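Side-chain contact in gentamicin resistance protein (Enterococcus gallinarum, PDB 6CTZ), which probably confers resistance to gentamicin, kanamycin and related aminoglycosides by phosphorylating their 2''-hydroxyl, using a guanine nucleotide and magnesium: residues A[227-230]-A[231-234]. The protein carries 2 engineered substitutions. Numbering follows the deposited sequence.
Sequences YVYL and LEDC. With KAN (kanamycin a), chain E.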
loop_
_atom_site.group_PDB
_atom_site.type_symbol
_atom_site.label_atom_id
_atom_site.label_comp_id
_atom_site.label_asym_id
_atom_site.label_seq_id
_atom_site.Cartn_x
_atom_site.Cartn_y
_atom_site.Cartn_z
ATOM N N TYR A 227 8.806 -3.496 0.737
ATOM C CA TYR A 227 9.453 -2.980 1.931
ATOM C C TYR A 227 9.322 -1.468 2.096
ATOM O O TYR A 227 9.699 -0.959 3.155
ATOM C CB TYR A 227 10.944 -3.325 1.919
ATOM C CG TYR A 227 11.272 -4.792 2.075
ATOM C CD1 TYR A 227 11.038 -5.455 3.278
ATOM C CD2 TYR A 227 11.872 -5.502 1.039
ATOM C CE1 TYR A 227 11.361 -6.781 3.438
ATOM C CE2 TYR A 227 12.208 -6.843 1.192
ATOM C CZ TYR A 227 11.943 -7.474 2.392
ATOM O OH TYR A 227 12.272 -8.792 2.589
ATOM N N VAL A 228 8.806 -0.737 1.096
ATOM C CA VAL A 228 8.941 0.726 1.094
ATOM C C VAL A 228 8.296 1.367 2.318
ATOM O O VAL A 228 8.900 2.242 2.953
ATOM C CB VAL A 228 8.469 1.355 -0.232
ATOM C CG1 VAL A 228 6.982 1.166 -0.465
ATOM C CG2 VAL A 228 8.818 2.846 -0.261
ATOM N N TYR A 229 7.065 0.960 2.662
ATOM C CA TYR A 229 6.387 1.563 3.807
ATOM C C TYR A 229 6.744 0.904 5.125
ATOM O O TYR A 229 6.589 1.532 6.179
ATOM C CB TYR A 229 4.868 1.649 3.591
ATOM C CG TYR A 229 4.551 2.422 2.333
ATOM C CD1 TYR A 229 4.893 3.766 2.215
ATOM C CD2 TYR A 229 3.938 1.802 1.248
ATOM C CE1 TYR A 229 4.649 4.466 1.049
ATOM C CE2 TYR A 229 3.686 2.501 0.079
ATOM C CZ TYR A 229 4.049 3.831 -0.015
ATOM O OH TYR A 229 3.802 4.525 -1.172
ATOM N N LEU A 230 7.258 -0.326 5.099
ATOM C CA LEU A 230 7.909 -0.838 6.298
ATOM C C LEU A 230 9.064 0.077 6.695
ATOM O O LEU A 230 9.216 0.441 7.867
ATOM C CB LEU A 230 8.387 -2.279 6.077
ATOM C CG LEU A 230 7.279 -3.307 5.828
ATOM C CD1 LEU A 230 7.855 -4.718 5.797
ATOM C CD2 LEU A 230 6.138 -3.192 6.831
ATOM N N LEU A 231 9.883 0.475 5.722
ATOM C CA LEU A 231 11.005 1.349 6.038
ATOM C C LEU A 231 10.519 2.740 6.437
ATOM O O LEU A 231 10.940 3.289 7.462
ATOM C CB LEU A 231 11.964 1.415 4.851
ATOM C CG LEU A 231 13.251 2.222 5.087
ATOM C CD1 LEU A 231 14.000 1.727 6.321
ATOM C CD2 LEU A 231 14.165 2.190 3.864
ATOM N N GLU A 232 9.607 3.310 5.652
ATOM C CA GLU A 232 9.165 4.681 5.888
ATOM C C GLU A 232 8.378 4.798 7.190
ATOM O O GLU A 232 8.568 5.757 7.955
ATOM C CB GLU A 232 8.326 5.136 4.688
ATOM C CG GLU A 232 7.926 6.590 4.639
ATOM C CD GLU A 232 7.165 6.914 3.360
ATOM O OE1 GLU A 232 7.710 6.685 2.249
ATOM O OE2 GLU A 232 6.015 7.376 3.467
ATOM N N ASP A 233 7.496 3.828 7.469
ATOM C CA ASP A 233 6.520 3.950 8.546
ATOM C C ASP A 233 6.793 3.065 9.749
ATOM O O ASP A 233 6.306 3.369 10.839
ATOM C CB ASP A 233 5.118 3.621 8.028
ATOM C CG ASP A 233 4.587 4.662 7.092
ATOM O OD1 ASP A 233 5.069 5.816 7.123
ATOM O OD2 ASP A 233 3.659 4.328 6.341
ATOM N N CYS A 234 7.528 1.971 9.586
ATOM C CA CYS A 234 7.866 1.119 10.713
ATOM C C CYS A 234 9.314 1.251 11.154
ATOM O O CYS A 234 9.638 0.841 12.271
ATOM C CB CYS A 234 7.550 -0.352 10.395
ATOM S SG CYS A 234 5.830 -0.630 9.910
HETATM C C1 KAN E . 2.875 9.811 2.776
HETATM C C2 KAN E . 4.250 10.480 2.792
HETATM C C3 KAN E . 4.784 10.504 4.209
HETATM C C4 KAN E . 3.783 11.271 5.059
HETATM C C5 KAN E . 2.403 10.621 5.003
HETATM C C6 KAN E . 1.367 11.428 5.779
HETATM C C7 KAN E . 1.085 4.861 2.164
HETATM C C8 KAN E . 0.580 6.100 1.430
HETATM C C9 KAN E . 1.602 7.235 1.548
HETATM C C10 KAN E . 1.932 7.553 3.007
HETATM C C11 KAN E . 2.374 6.286 3.744
HETATM C C12 KAN E . 1.328 5.183 3.633
HETATM C C13 KAN E . -0.503 6.489 -0.710
HETATM C C14 KAN E . -1.262 5.618 -1.699
HETATM C C15 KAN E . -0.253 4.933 -2.625
HETATM C C16 KAN E . 0.613 5.986 -3.306
HETATM C C17 KAN E . 1.252 6.879 -2.261
HETATM C C18 KAN E . 2.008 8.006 -2.948
HETATM N N1 KAN E . 0.079 10.777 5.631
HETATM N N2 KAN E . 2.635 6.558 5.153
HETATM N N3 KAN E . 0.112 3.779 2.022
HETATM N N4 KAN E . -0.899 4.101 -3.634
HETATM O O5 KAN E . 1.936 10.427 3.662
HETATM O O6 KAN E . 5.135 9.738 1.948
HETATM O O7 KAN E . 6.061 11.148 4.262
HETATM O O8 KAN E . 4.246 11.294 6.411
HETATM O O9 KAN E . 3.056 8.430 3.102
HETATM O O10 KAN E . 1.060 8.420 0.942
HETATM O O11 KAN E . 0.391 5.693 0.067
HETATM O O12 KAN E . 0.251 7.454 -1.438
HETATM O O13 KAN E . -2.051 4.685 -0.955
HETATM O O14 KAN E . 1.668 5.389 -4.079
HETATM O O15 KAN E . 2.613 8.841 -1.955
#
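Tyr229, Glu232 and Asp233 put their side chains on one flank of a single helical turn and line one side of the bound kanamycin. The Tyr229 ring and the Glu232 side chain run alongside each other in the same direction, with ring and carboxylate planes 85° apart; Glu232 OE1 lies 4.0 Å from Tyr229 CE1, while Glu232 OE2 sits at the ring edge. The drug comes in over one ring face, KAN C7 standing 3.7 Å above its centre, and Val228 CG1 backs the opposite face toward the rim. Asp233 OD2, 4.0 Å from Tyr229 CB, takes a 2.7 Å hydrogen bond from the amine KAN N2. Glu232 OE2 is 2.9 Å from the hydroxyl KAN O6, which belongs to an amino sugar, whereas KAN N2 belongs to the central 2-deoxystreptamine ring. Glu232 gets this far because its chain is extended, with CG anti to the backbone N (chi1 -172°).

The helix backbone sets the spacing. Asp233 N bonds to Tyr229 O at 2.8 Å, Glu232 N likewise reaches Val228 O, and Cys234 N hydrogen-bonds to Leu230 O. Leu230 CD2 packs on Cys234 SG at 4.0 Å. Farther out, Asp265 OD1 is hydrogen-bonded to Tyr229 OH and would help fix the ring, but Asp265 OD2 crowds Glu232 OE1, a gathering of negative charge that probably suits a polycationic drug. Helix 228-234 thus supplies Tyr229, Glu232 and Asp233 to the acidic aminoglycoside-binding site of a kinase-like APH phosphotransferase, which Asp192, Ser194, Asp217 and Gln266 help complete.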